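MUTM (fpg) protein (Thermus thermophilus, PDB 1EE8) belongs to the formamidopyrimidine-DNA glycosylase family, joining an N-terminal domain, an H2TH domain and a zinc finger that holds a zinc ion. Local coordinates at residues S142-P145 and L146-L150; E184-A187 and R188-Y191. All coordinates share one frame; numbering follows the deposited sequence.

Contact 1 (S142-P145 and L146-L150); sequences SARP and LKALL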
ATOM      1  N   SER A 142       3.094  39.873 -12.379  1.00 42.90           N
ATOM      2  CA  SER A 142       3.185  39.153 -13.642  1.00 43.18           C
ATOM      3  C   SER A 142       2.994  39.981 -14.904  1.00 42.93           C
ATOM      4  O   SER A 142       2.111  40.835 -14.982  1.00 43.19           O
ATOM      5  CB  SER A 142       2.171  38.007 -13.658  1.00 43.58           C
ATOM      6  OG  SER A 142       2.211  37.266 -12.450  1.00 44.85           O
ATOM      7  N   ALA A 143       3.827  39.705 -15.899  1.00 42.59           N
ATOM      8  CA  ALA A 143       3.738  40.386 -17.182  1.00 42.39           C
ATOM      9  C   ALA A 143       3.010  39.440 -18.139  1.00 41.29           C
ATOM     10  O   ALA A 143       2.698  39.797 -19.276  1.00 41.47           O
ATOM     11  CB  ALA A 143       5.137  40.712 -17.711  1.00 42.63           C
ATOM     12  N   ARG A 144       2.743  38.227 -17.660  1.00 40.26           N
ATOM     13  CA  ARG A 144       2.040  37.229 -18.457  1.00 38.83           C
ATOM     14  C   ARG A 144       0.574  37.613 -18.605  1.00 36.83           C
ATOM     15  O   ARG A 144       0.030  38.329 -17.772  1.00 34.82           O
ATOM     16  CB  ARG A 144       2.127  35.854 -17.800  1.00 40.52           C
ATOM     17  CG  ARG A 144       3.478  35.179 -17.917  1.00 42.48           C
ATOM     18  CD  ARG A 144       3.304  33.689 -17.722  1.00 43.56           C
ATOM     19  NE  ARG A 144       2.657  33.387 -16.449  1.00 44.82           N
ATOM     20  CZ  ARG A 144       2.071  32.228 -16.173  1.00 46.08           C
ATOM     21  NH1 ARG A 144       2.049  31.262 -17.085  1.00 45.60           N
ATOM     22  NH2 ARG A 144       1.509  32.031 -14.985  1.00 46.21           N
ATOM     23  N   PRO A 145      -0.085  37.126 -19.668  1.00 35.60           N
ATOM     24  CA  PRO A 145      -1.500  37.434 -19.909  1.00 34.94           C
ATOM     25  C   PRO A 145      -2.384  37.123 -18.707  1.00 34.04           C
ATOM     26  O   PRO A 145      -2.223  36.096 -18.043  1.00 33.50           O
ATOM     27  CB  PRO A 145      -1.843  36.562 -21.115  1.00 35.40           C
ATOM     28  CG  PRO A 145      -0.525  36.451 -21.837  1.00 36.07           C
ATOM     29  CD  PRO A 145       0.436  36.218 -20.703  1.00 35.85           C
ATOM     30  N   LEU A 146      -3.329  38.016 -18.448  1.00 33.34           N
ATOM     31  CA  LEU A 146      -4.256  37.875 -17.335  1.00 32.97           C
ATOM     32  C   LEU A 146      -4.812  36.462 -17.177  1.00 32.79           C
ATOM     33  O   LEU A 146      -4.778  35.893 -16.082  1.00 32.69           O
ATOM     34  CB  LEU A 146      -5.410  38.861 -17.506  1.00 32.55           C
ATOM     35  CG  LEU A 146      -6.362  39.007 -16.323  1.00 33.11           C
ATOM     36  CD1 LEU A 146      -5.578  39.304 -15.047  1.00 32.19           C
ATOM     37  CD2 LEU A 146      -7.352  40.123 -16.626  1.00 33.93           C
ATOM     38  N   LYS A 147      -5.319  35.890 -18.264  1.00 32.00           N
ATOM     39  CA  LYS A 147      -5.887  34.556 -18.188  1.00 32.29           C
ATOM     40  C   LYS A 147      -4.896  33.498 -17.699  1.00 32.62           C
ATOM     41  O   LYS A 147      -5.277  32.597 -16.956  1.00 31.75           O
ATOM     42  CB  LYS A 147      -6.472  34.125 -19.536  1.00 31.59           C
ATOM     43  CG  LYS A 147      -7.149  32.765 -19.442  1.00 30.45           C
ATOM     44  CD  LYS A 147      -7.724  32.278 -20.752  1.00 30.54           C
ATOM     45  CE  LYS A 147      -8.336  30.894 -20.560  1.00 29.24           C
ATOM     46  NZ  LYS A 147      -8.956  30.382 -21.801  1.00 28.77           N
ATOM     47  N   ALA A 148      -3.639  33.601 -18.120  1.00 33.26           N
ATOM     48  CA  ALA A 148      -2.617  32.646 -17.688  1.00 34.43           C
ATOM     49  C   ALA A 148      -2.479  32.683 -16.168  1.00 34.93           C
ATOM     50  O   ALA A 148      -2.213  31.666 -15.529  1.00 35.97           O
ATOM     51  CB  ALA A 148      -1.274  32.970 -18.340  1.00 34.85           C
ATOM     52  N   LEU A 149      -2.659  33.855 -15.580  1.00 35.57           N
ATOM     53  CA  LEU A 149      -2.560  33.953 -14.133  1.00 36.23           C
ATOM     54  C   LEU A 149      -3.791  33.358 -13.465  1.00 36.20           C
ATOM     55  O   LEU A 149      -3.746  32.959 -12.304  1.00 36.15           O
ATOM     56  CB  LEU A 149      -2.371  35.407 -13.702  1.00 36.63           C
ATOM     57  CG  LEU A 149      -0.991  35.673 -13.093  1.00 36.32           C
ATOM     58  CD1 LEU A 149       0.095  35.260 -14.065  1.00 36.77           C
ATOM     59  CD2 LEU A 149      -0.865  37.139 -12.746  1.00 37.89           C
ATOM     60  N   LEU A 150      -4.897  33.297 -14.195  1.00 36.53           N
ATOM     61  CA  LEU A 150      -6.109  32.724 -13.632  1.00 37.58           C
ATOM     62  C   LEU A 150      -6.010  31.206 -13.663  1.00 38.31           C
ATOM     63  O   LEU A 150      -6.649  30.517 -12.870  1.00 38.68           O
ATOM     64  CB  LEU A 150      -7.340  33.170 -14.422  1.00 37.01           C
ATOM     65  CG  LEU A 150      -7.694  34.655 -14.342  1.00 37.11           C
ATOM     66  CD1 LEU A 150      -9.041  34.895 -15.007  1.00 35.40           C
ATOM     67  CD2 LEU A 150      -7.741  35.083 -12.883  1.00 36.86           C
TER
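Arg-144 meets Ala-148 and Leu-149 because its CG lies anti to the carbonyl carbon (chi1 -74°) and its chain bends at chi3 (-56°), which swings the guanidinium round to the first turn of the helix. There the CB of Ala-148 sits over one face of the group, displaced toward its rim, 3.9 Å from Arg-144 NH1. Leu-149 CD1 approaches the same group at a slant, 3.6 Å from Arg-144 NH2. The charge itself is met further along the chain, where Arg-144 NH2 forms a salt bridge with Asp-152.

Ser-142 presses on the end of Leu-149. Both methyl groups of the leucine face the serine side chain. Packing is tight here: Ser-142 CB is 3.3 Å from Leu-149 CD2. The hydroxyl lies even closer, with Ser-142 OG 3.1 Å from Leu-149 CD2. Its polar need is met by a weak hydrogen bond between OG and the backbone O of Gly-138.

Pro-145 stands at the N-cap. Its carbonyl O takes two weak bonds from the opening turn, one from Ala-148 N at 2.9 Å and one from Leu-149 N at 3.4 Å. The Pro-145 ring touches Ala-148 CB lightly through CD. Leu-146 packs on Leu-139 and Leu-168. The arrangement is a helix N-terminus with proline as N-cap residue, where the loop after helix 132-140 enters helix 146-152 of the H2TH domain.

Contact 2 (E184-A187 and R188-Y191); sequences EEEA and RRLY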
ATOM      1  N   GLU A 184      -6.340  48.645  -9.858  1.00 36.09           N
ATOM      2  CA  GLU A 184      -6.915  47.976  -8.699  1.00 36.04           C
ATOM      3  C   GLU A 184      -8.424  47.810  -8.843  1.00 34.95           C
ATOM      4  O   GLU A 184      -9.008  46.855  -8.330  1.00 34.90           O
ATOM      5  CB  GLU A 184      -6.599  48.746  -7.413  1.00 36.11           C
ATOM      6  CG  GLU A 184      -7.028  47.996  -6.163  1.00 37.63           C
ATOM      7  CD  GLU A 184      -6.470  48.593  -4.889  1.00 39.10           C
ATOM      8  OE1 GLU A 184      -5.266  48.928  -4.868  1.00 39.40           O
ATOM      9  OE2 GLU A 184      -7.231  48.712  -3.902  1.00 40.70           O
ATOM     10  N   GLU A 185      -9.055  48.747  -9.537  1.00 33.92           N
ATOM     11  CA  GLU A 185     -10.493  48.679  -9.741  1.00 33.11           C
ATOM     12  C   GLU A 185     -10.790  47.523 -10.696  1.00 31.86           C
ATOM     13  O   GLU A 185     -11.766  46.796 -10.528  1.00 31.31           O
ATOM     14  CB  GLU A 185     -11.000  50.007 -10.311  1.00 33.54           C
ATOM     15  CG  GLU A 185     -12.505  50.112 -10.443  1.00 33.22           C
ATOM     16  CD  GLU A 185     -13.033  49.345 -11.631  1.00 34.54           C
ATOM     17  OE1 GLU A 185     -12.450  49.481 -12.733  1.00 34.74           O
ATOM     18  OE2 GLU A 185     -14.033  48.616 -11.464  1.00 33.99           O
ATOM     19  N   GLU A 186      -9.937  47.354 -11.698  1.00 31.24           N
ATOM     20  CA  GLU A 186     -10.114  46.271 -12.650  1.00 30.72           C
ATOM     21  C   GLU A 186      -9.901  44.941 -11.929  1.00 30.28           C
ATOM     22  O   GLU A 186     -10.656  43.983 -12.129  1.00 29.94           O
ATOM     23  CB  GLU A 186      -9.141  46.439 -13.824  1.00 31.58           C
ATOM     24  CG  GLU A 186      -9.585  47.522 -14.809  1.00 32.12           C
ATOM     25  CD  GLU A 186      -8.617  47.740 -15.955  1.00 33.64           C
ATOM     26  OE1 GLU A 186      -9.088  48.118 -17.052  1.00 34.09           O
ATOM     27  OE2 GLU A 186      -7.392  47.554 -15.769  1.00 34.50           O
ATOM     28  N   ALA A 187      -8.891  44.895 -11.065  1.00 29.60           N
ATOM     29  CA  ALA A 187      -8.591  43.690 -10.300  1.00 29.47           C
ATOM     30  C   ALA A 187      -9.737  43.340  -9.364  1.00 29.46           C
ATOM     31  O   ALA A 187     -10.043  42.167  -9.166  1.00 29.52           O
ATOM     32  CB  ALA A 187      -7.305  43.871  -9.501  1.00 28.49           C
ATOM     33  N   ARG A 188     -10.364  44.351  -8.773  1.00 29.93           N
ATOM     34  CA  ARG A 188     -11.486  44.087  -7.875  1.00 29.44           C
ATOM     35  C   ARG A 188     -12.678  43.490  -8.638  1.00 27.96           C
ATOM     36  O   ARG A 188     -13.420  42.672  -8.094  1.00 26.34           O
ATOM     37  CB  ARG A 188     -11.919  45.365  -7.140  1.00 32.35           C
ATOM     38  CG  ARG A 188     -11.041  45.727  -5.937  1.00 35.17           C
ATOM     39  CD  ARG A 188     -11.837  46.458  -4.850  1.00 39.80           C
ATOM     40  NE  ARG A 188     -11.042  46.723  -3.644  1.00 42.64           N
ATOM     41  CZ  ARG A 188     -10.071  47.631  -3.564  1.00 42.93           C
ATOM     42  NH1 ARG A 188      -9.768  48.375  -4.619  1.00 44.10           N
ATOM     43  NH2 ARG A 188      -9.397  47.789  -2.434  1.00 43.67           N
ATOM     44  N   ARG A 189     -12.871  43.904  -9.889  1.00 27.09           N
ATOM     45  CA  ARG A 189     -13.974  43.366 -10.686  1.00 26.63           C
ATOM     46  C   ARG A 189     -13.722  41.892 -10.992  1.00 25.78           C
ATOM     47  O   ARG A 189     -14.623  41.060 -10.888  1.00 25.62           O
ATOM     48  CB  ARG A 189     -14.127  44.123 -12.004  1.00 27.43           C
ATOM     49  CG  ARG A 189     -14.724  45.504 -11.877  1.00 28.79           C
ATOM     50  CD  ARG A 189     -15.639  45.797 -13.059  1.00 28.64           C
ATOM     51  NE  ARG A 189     -14.949  45.717 -14.343  1.00 27.54           N
ATOM     52  CZ  ARG A 189     -14.127  46.646 -14.812  1.00 28.91           C
ATOM     53  NH1 ARG A 189     -13.549  46.482 -15.995  1.00 29.10           N
ATOM     54  NH2 ARG A 189     -13.889  47.745 -14.103  1.00 29.58           N
ATOM     55  N   LEU A 190     -12.487  41.579 -11.374  1.00 25.68           N
ATOM     56  CA  LEU A 190     -12.112  40.210 -11.692  1.00 26.10           C
ATOM     57  C   LEU A 190     -12.214  39.330 -10.445  1.00 27.04           C
ATOM     58  O   LEU A 190     -12.618  38.165 -10.520  1.00 27.98           O
ATOM     59  CB  LEU A 190     -10.689  40.182 -12.256  1.00 26.29           C
ATOM     60  CG  LEU A 190     -10.169  38.825 -12.741  1.00 26.28           C
ATOM     61  CD1 LEU A 190     -11.193  38.183 -13.666  1.00 26.51           C
ATOM     62  CD2 LEU A 190      -8.843  39.013 -13.454  1.00 25.34           C
ATOM     63  N   TYR A 191     -11.856  39.899  -9.297  1.00 27.20           N
ATOM     64  CA  TYR A 191     -11.911  39.186  -8.021  1.00 26.12           C
ATOM     65  C   TYR A 191     -13.343  38.793  -7.705  1.00 26.29           C
ATOM     66  O   TYR A 191     -13.624  37.650  -7.355  1.00 26.65           O
ATOM     67  CB  TYR A 191     -11.372  40.081  -6.895  1.00 26.94           C
ATOM     68  CG  TYR A 191     -11.503  39.500  -5.499  1.00 28.53           C
ATOM     69  CD1 TYR A 191     -10.609  38.534  -5.032  1.00 30.23           C
ATOM     70  CD2 TYR A 191     -12.527  39.911  -4.649  1.00 29.93           C
ATOM     71  CE1 TYR A 191     -10.732  37.994  -3.751  1.00 30.92           C
ATOM     72  CE2 TYR A 191     -12.661  39.382  -3.370  1.00 31.30           C
ATOM     73  CZ  TYR A 191     -11.758  38.424  -2.925  1.00 32.92           C
ATOM     74  OH  TYR A 191     -11.878  37.907  -1.654  1.00 33.18           O
TER
HETATM   75  O   HOH W   1     -11.819  47.991 -18.017  1.00 34.49           O
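Glu-184 to Tyr-191 form two continuous turns at the start of helix 184-203, in the H2TH domain. Four i to i+4 backbone bonds join the halves, from Arg-188 N to Glu-184 O through to Tyr-191 N to Ala-187 O. The bond from Leu-190 N to Glu-186 O is the straightest of them (163°). Ala-187 packs on Phe-136 of helix 132-140.

Two acid-base pairs lie along these two turns, each four residues apart. Glu-184 reaches out with an extended chain, and its OE2 meets the guanidinium edge of Arg-188. This one oxygen lies between both terminal nitrogens, 2.7 Å from Arg-188 NH1 and 2.8 Å from Arg-188 NH2. Both bonds are bent and weak, and the two planes are turned 45° apart.

Glu-185 and Arg-189 reverse the pattern. A bend at chi2 (-77°) brings both carboxylate oxygens near a single nitrogen. OE1 makes the closer salt-bridge contact, 2.6 Å from Arg-189 NH2, while OE2 takes a weak hydrogen bond from it at 2.8 Å. Here the planes are nearly coplanar. Arg-189 NH1 turns to a water, which donates to Glu-186 OE1. Arg-189 NE bonds to the backbone O of Ala-171. Three nitrogens thus fix the rotation of this guanidinium. Glu-186 OE2 forms a salt bridge with Arg-177 and takes a hydrogen bond from Thr-183 N.

The paired charges probably offset each other, and acids in the first turn would interact favourably with the helix dipole. Neither pair sets two oxygens against two nitrogens. All four side chains touch crystal neighbours, so their poses may partly reflect the lattice.

How the contacts relate
Contacts 1 and 2 follow one another along the chain, and both belong to the H2TH domain. Their centres are about 14 Å apart. Each lies at the start of a helix, 146-152 for contact 1 and 184-203 for contact 2, and each is partly buried. The helices meet through leucines: Leu-146 CD1 is 3.6 Å from Leu-190 CD2, and Leu-150 also packs on Leu-190. Around this apolar seam the chemistry diverges. Contact 1 relies on the first backbone bonds of its helix, weak ones to Pro-145 O, and on close packing of Leu-149. Contact 2 carries charged pairs on faces that are exposed or partly exposed, while Ala-187 and Leu-190 are buried.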